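Local coordinates for TIR-NB-LRR type resistance protein RPV1 (Vitis rotundifolia, PDB 5KU7) that probably acts as a plant disease-resistance receptor of the TIR-NB-LRR class, represented here by its TIR domain, at residues E60-S64 with L169-R173; F68-H74 with S114-F119. All blocks are in the same frame, centred on the assembly; numbering follows the deposited sequence.

In the fold
From the N terminus, strand 8-14, strand 38-39 and helix 52-59 precede contact 1, whose first segment, 60-64, leads into strand 61-68. That central strand of the five-stranded parallel sheet delivers the chain to the 68-74 loop of contact 2. This loop meets helix 113-122, closing a loop of 39 intervening residues that includes helix 76-91 and strand 95-101. Contact 1 closes only at helix 154-175, across 104 intervening residues, so contact 2 is nested within it. The contact centres lie 27 Å apart, on opposite sides of the chain's centre: contact 1 ties the start of strand 61-68 to the C-terminal helix, contact 2 ties the loop beyond its end to helix 113-122.

Contact 1 of 2, residues E60-S64 with L169-R173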
loop_
_atom_site.group_PDB
_atom_site.type_symbol
_atom_site.label_atom_id
_atom_site.label_comp_id
_atom_site.label_asym_id
_atom_site.label_seq_id
_atom_site.Cartn_x
_atom_site.Cartn_y
_atom_site.Cartn_z
ATOM N N GLU A 60 -12.591 -22.687 9.830
ATOM C CA GLU A 60 -12.046 -23.517 8.761
ATOM C C GLU A 60 -10.701 -23.001 8.270
ATOM O O GLU A 60 -10.203 -23.446 7.237
ATOM C CB GLU A 60 -13.025 -23.613 7.596
ATOM C CG GLU A 60 -14.248 -24.461 7.901
ATOM C CD GLU A 60 -15.312 -24.344 6.829
ATOM O OE1 GLU A 60 -15.026 -23.764 5.753
ATOM O OE2 GLU A 60 -16.436 -24.832 7.066
ATOM N N SER A 61 -10.119 -22.069 9.019
ATOM C CA SER A 61 -8.799 -21.537 8.702
ATOM C C SER A 61 -7.754 -22.088 9.666
ATOM O O SER A 61 -8.031 -22.238 10.852
ATOM C CB SER A 61 -8.808 -20.003 8.747
ATOM O OG SER A 61 -9.596 -19.455 7.694
ATOM N N ARG A 62 -6.562 -22.398 9.152
ATOM C CA ARG A 62 -5.466 -22.895 9.997
ATOM C C ARG A 62 -4.928 -21.797 10.898
ATOM O O ARG A 62 -4.424 -22.066 11.977
ATOM C CB ARG A 62 -4.328 -23.462 9.152
ATOM C CG ARG A 62 -4.692 -24.679 8.339
ATOM C CD ARG A 62 -3.544 -25.019 7.436
ATOM N NE ARG A 62 -2.338 -25.245 8.224
ATOM C CZ ARG A 62 -1.096 -25.058 7.782
ATOM N NH1 ARG A 62 -0.885 -24.596 6.547
ATOM N NH2 ARG A 62 -0.065 -25.306 8.594
ATOM N N SER A 63 -5.064 -20.549 10.463
ATOM C CA SER A 63 -4.616 -19.430 11.278
ATOM C C SER A 63 -5.337 -18.160 10.899
ATOM O O SER A 63 -6.040 -18.107 9.887
ATOM C CB SER A 63 -3.107 -19.211 11.130
ATOM O OG SER A 63 -2.786 -18.761 9.824
ATOM N N SER A 64 -5.157 -17.133 11.719
ATOM C CA SER A 64 -5.619 -15.793 11.388
ATOM C C SER A 64 -4.460 -14.784 11.414
ATOM O O SER A 64 -3.529 -14.907 12.217
ATOM C CB SER A 64 -6.724 -15.352 12.343
ATOM O OG SER A 64 -7.882 -16.144 12.175
ATOM N N LEU A 169 3.747 -21.727 9.076
ATOM C CA LEU A 169 2.622 -22.587 8.704
ATOM C C LEU A 169 3.130 -23.856 8.066
ATOM O O LEU A 169 2.509 -24.908 8.182
ATOM C CB LEU A 169 1.663 -21.888 7.740
ATOM C CG LEU A 169 0.865 -20.724 8.318
ATOM C CD1 LEU A 169 -0.044 -20.212 7.240
ATOM C CD2 LEU A 169 0.056 -21.215 9.543
ATOM N N LYS A 170 4.300 -23.795 7.457
ATOM C CA LYS A 170 4.780 -24.982 6.815
ATOM C C LYS A 170 5.365 -25.889 7.906
ATOM O O LYS A 170 5.213 -27.105 7.846
ATOM C CB LYS A 170 5.831 -24.651 5.766
ATOM C CG LYS A 170 6.404 -25.908 5.119
ATOM C CD LYS A 170 7.186 -25.610 3.859
ATOM C CE LYS A 170 7.019 -26.755 2.891
ATOM N NZ LYS A 170 8.314 -27.131 2.272
ATOM N N CYS A 171 5.918 -25.304 8.962
ATOM C CA CYS A 171 6.511 -26.132 9.993
ATOM C C CYS A 171 5.385 -26.743 10.822
ATOM O O CYS A 171 5.472 -27.906 11.219
ATOM C CB CYS A 171 7.475 -25.340 10.889
ATOM S SG CYS A 171 9.032 -24.783 10.095
ATOM N N LYS A 172 4.312 -25.992 11.062
ATOM C CA LYS A 172 3.187 -26.572 11.784
ATOM C C LYS A 172 2.676 -27.808 11.060
ATOM O O LYS A 172 2.502 -28.862 11.670
ATOM C CB LYS A 172 2.015 -25.605 11.952
ATOM C CG LYS A 172 2.177 -24.534 12.993
ATOM C CD LYS A 172 0.846 -24.376 13.734
ATOM C CE LYS A 172 -0.351 -24.228 12.797
ATOM N NZ LYS A 172 -1.653 -24.410 13.536
ATOM N N ARG A 173 2.437 -27.666 9.757
ATOM C CA ARG A 173 1.920 -28.755 8.935
ATOM C C ARG A 173 2.845 -29.969 8.900
ATOM O O ARG A 173 2.381 -31.111 8.930
ATOM C CB ARG A 173 1.660 -28.277 7.500
ATOM C CG ARG A 173 1.283 -29.422 6.549
ATOM C CD ARG A 173 0.292 -28.987 5.478
ATOM N NE ARG A 173 -1.002 -28.599 6.042
ATOM C CZ ARG A 173 -2.020 -28.108 5.336
ATOM N NH1 ARG A 173 -1.905 -27.937 4.023
ATOM N NH2 ARG A 173 -3.151 -27.784 5.946
#
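Arg62 carries this contact, contributing 141 of the 304 Å² buried between the two segments. Its side chain, trans at chi2 but bent at chi3 (58°, p), ends at the C-terminal helix, where Arg62 NH2 donates to the backbone oxygen Leu169 O at 2.6 Å with an N-H...O angle of 164°, short and nearly linear. Leu169 O also accepts the helical bond from Arg173 N at 3.2 Å, so one carbonyl serves both the helix and its neighbour. The guanidinium is sandwiched: Leu169 CD2 lies over one face and the Arg173 guanidinium stacks on the other, centres 4.0 Å apart and planes at 24°. Such stacking brings like charges close, with Arg62 NE 3.5 Å from Arg173 NH2; a salt bridge from Arg62 NH1 to Asp9 supplies a counter-charge. In the TIR fold, a parallel sheet flanked by helices, this places the last helix, 154-175, against the corner at Arg62, near the start of central strand 61-68. Phi/psi of -70/-27 there give way to extended values at Ser63. Leu169, buried, points toward the strand and brings CD2 to 3.8 Å from Ser63 OG, a hydroxyl hydrogen-bonded to the backbone oxygen of Asp9; the Leu169 side chain also touches Phe97 of strand 95-101. At the edge of the Arg62 guanidinium, Lys172 CB packs 4.0 Å from Arg62 NH2.

Contact 2 of 2, residues F68-H74 with S114-F119; sequences FSENYAH and SFGEAF
The Phe115 ring, from helix 113-122, is the apolar centre, packing that helix against the 68-74 loop that follows the central strand 61-68 of the TIR domain's parallel sheet. With chi1 at -71° (m) and chi2 at 70°, it places CD2 3.7 Å from Ala73 CB and CE2 4.3 Å from both Tyr72 CB and Phe68 CD1. Small side chains meet beside it, Ala73 CB lying 3.7 Å from Ala118 CB. The loop starts with a type I beta turn, Ser69 to Tyr72, closed by Tyr72 N to Ser69 O at 3.0 Å; Ser69 O lies 3.3 Å from Phe115 CZ. Helical residues 114-119 pair in register by CA distance: Glu70 with Ser114 (6.1 Å), Ala73 with Phe115 (5.8 Å), His74 with Ala118 (5.0 Å). Outward, His74 (chi1 m, chi2 79°) turns a ring face to Ala118 CB, a CH-pi contact 3.8 Å from the centroid. At the polar edge, Ser114, chi1 67° (p), donates from OG to Glu70 O at 2.6 Å.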
loop_
_atom_site.group_PDB
_atom_site.type_symbol
_atom_site.label_atom_id
_atom_site.label_comp_id
_atom_site.label_asym_id
_atom_site.label_seq_id
_atom_site.Cartn_x
_atom_site.Cartn_y
_atom_site.Cartn_z
ATOM N N PHE A 68 -4.291 -5.104 13.031
ATOM C CA PHE A 68 -4.688 -4.073 13.974
ATOM C C PHE A 68 -4.344 -2.715 13.370
ATOM O O PHE A 68 -3.184 -2.443 13.024
ATOM C CB PHE A 68 -3.989 -4.253 15.321
ATOM C CG PHE A 68 -4.565 -5.358 16.171
ATOM C CD1 PHE A 68 -5.912 -5.357 16.519
ATOM C CD2 PHE A 68 -3.764 -6.392 16.625
ATOM C CE1 PHE A 68 -6.453 -6.376 17.321
ATOM C CE2 PHE A 68 -4.296 -7.401 17.417
ATOM C CZ PHE A 68 -5.651 -7.392 17.757
ATOM N N SER A 69 -5.359 -1.876 13.228
ATOM C CA SER A 69 -5.188 -0.531 12.693
ATOM C C SER A 69 -5.957 0.422 13.592
ATOM O O SER A 69 -6.732 -0.018 14.446
ATOM C CB SER A 69 -5.674 -0.448 11.240
ATOM O OG SER A 69 -7.004 -0.935 11.122
ATOM N N GLU A 70 -5.772 1.715 13.364
ATOM C CA GLU A 70 -6.251 2.768 14.258
ATOM C C GLU A 70 -7.692 2.590 14.746
ATOM O O GLU A 70 -7.989 2.839 15.925
ATOM C CB GLU A 70 -6.117 4.126 13.564
ATOM C CG GLU A 70 -6.189 5.328 14.505
ATOM C CD GLU A 70 -6.318 6.641 13.754
ATOM O OE1 GLU A 70 -6.396 6.598 12.512
ATOM O OE2 GLU A 70 -6.322 7.711 14.395
ATOM N N ASN A 71 -8.578 2.147 13.852
ATOM C CA ASN A 71 -9.995 2.105 14.173
ATOM C C ASN A 71 -10.581 0.709 14.204
ATOM O O ASN A 71 -11.795 0.544 14.069
ATOM C CB ASN A 71 -10.777 2.963 13.191
ATOM C CG ASN A 71 -10.334 4.401 13.218
ATOM O OD1 ASN A 71 -10.554 5.105 14.202
ATOM N ND2 ASN A 71 -9.703 4.852 12.139
ATOM N N TYR A 72 -9.717 -0.290 14.374
ATOM C CA TYR A 72 -10.141 -1.686 14.450
ATOM C C TYR A 72 -11.189 -1.923 15.550
ATOM O O TYR A 72 -12.210 -2.564 15.319
ATOM C CB TYR A 72 -8.922 -2.570 14.681
ATOM C CG TYR A 72 -9.166 -4.055 14.652
ATOM C CD1 TYR A 72 -9.630 -4.730 15.785
ATOM C CD2 TYR A 72 -8.876 -4.798 13.520
ATOM C CE1 TYR A 72 -9.819 -6.093 15.775
ATOM C CE2 TYR A 72 -9.072 -6.167 13.501
ATOM C CZ TYR A 72 -9.542 -6.810 14.633
ATOM O OH TYR A 72 -9.734 -8.176 14.622
ATOM N N ALA A 73 -10.938 -1.397 16.744
ATOM C CA ALA A 73 -11.854 -1.613 17.857
ATOM C C ALA A 73 -13.137 -0.806 17.685
ATOM O O ALA A 73 -14.089 -0.996 18.442
ATOM C CB ALA A 73 -11.182 -1.270 19.186
ATOM N N HIS A 74 -13.168 0.094 16.702
ATOM C CA HIS A 74 -14.382 0.870 16.455
ATOM C C HIS A 74 -15.399 0.057 15.668
ATOM O O HIS A 74 -16.457 0.563 15.281
ATOM C CB HIS A 74 -14.081 2.163 15.706
ATOM C CG HIS A 74 -13.513 3.240 16.569
ATOM N ND1 HIS A 74 -12.186 3.274 16.943
ATOM C CD2 HIS A 74 -14.095 4.315 17.151
ATOM C CE1 HIS A 74 -11.974 4.334 17.701
ATOM N NE2 HIS A 74 -13.118 4.979 17.848
ATOM N N SER A 114 -6.588 5.492 20.456
ATOM C CA SER A 114 -7.770 5.314 19.639
ATOM C C SER A 114 -8.579 4.125 20.141
ATOM O O SER A 114 -9.804 4.163 20.132
ATOM C CB SER A 114 -7.397 5.124 18.165
ATOM O OG SER A 114 -6.717 3.899 17.945
ATOM N N PHE A 115 -7.898 3.077 20.598
ATOM C CA PHE A 115 -8.597 1.881 21.072
ATOM C C PHE A 115 -9.393 2.130 22.349
ATOM O O PHE A 115 -10.455 1.541 22.555
ATOM C CB PHE A 115 -7.612 0.731 21.268
ATOM C CG PHE A 115 -7.093 0.172 19.979
ATOM C CD1 PHE A 115 -6.226 0.911 19.190
ATOM C CD2 PHE A 115 -7.483 -1.080 19.546
ATOM C CE1 PHE A 115 -5.755 0.404 17.989
ATOM C CE2 PHE A 115 -7.011 -1.596 18.351
ATOM C CZ PHE A 115 -6.152 -0.847 17.565
ATOM N N GLY A 116 -8.887 3.010 23.202
ATOM C CA GLY A 116 -9.624 3.397 24.385
ATOM C C GLY A 116 -10.885 4.164 24.026
ATOM O O GLY A 116 -11.923 3.996 24.665
ATOM N N GLU A 117 -10.783 5.018 23.009
ATOM C CA GLU A 117 -11.906 5.844 22.582
ATOM C C GLU A 117 -13.048 4.983 22.093
ATOM O O GLU A 117 -14.215 5.285 22.344
ATOM C CB GLU A 117 -11.481 6.811 21.481
ATOM C CG GLU A 117 -10.452 7.844 21.911
ATOM C CD GLU A 117 -9.828 8.555 20.726
ATOM O OE1 GLU A 117 -10.355 8.407 19.600
ATOM O OE2 GLU A 117 -8.812 9.260 20.916
ATOM N N ALA A 118 -12.699 3.893 21.417
ATOM C CA ALA A 118 -13.679 2.942 20.912
ATOM C C ALA A 118 -14.579 2.477 22.044
ATOM O O ALA A 118 -15.807 2.611 21.986
ATOM C CB ALA A 118 -12.981 1.755 20.256
ATOM N N PHE A 119 -13.948 1.943 23.082
ATOM C CA PHE A 119 -14.661 1.416 24.231
ATOM C C PHE A 119 -15.505 2.427 24.973
ATOM O O PHE A 119 -16.520 2.058 25.568
ATOM C CB PHE A 119 -13.670 0.775 25.191
ATOM C CG PHE A 119 -13.242 -0.577 24.751
ATOM C CD1 PHE A 119 -12.286 -0.720 23.768
ATOM C CD2 PHE A 119 -13.847 -1.705 25.269
ATOM C CE1 PHE A 119 -11.905 -1.966 23.336
ATOM C CE2 PHE A 119 -13.475 -2.954 24.843
ATOM C CZ PHE A 119 -12.499 -3.090 23.874
#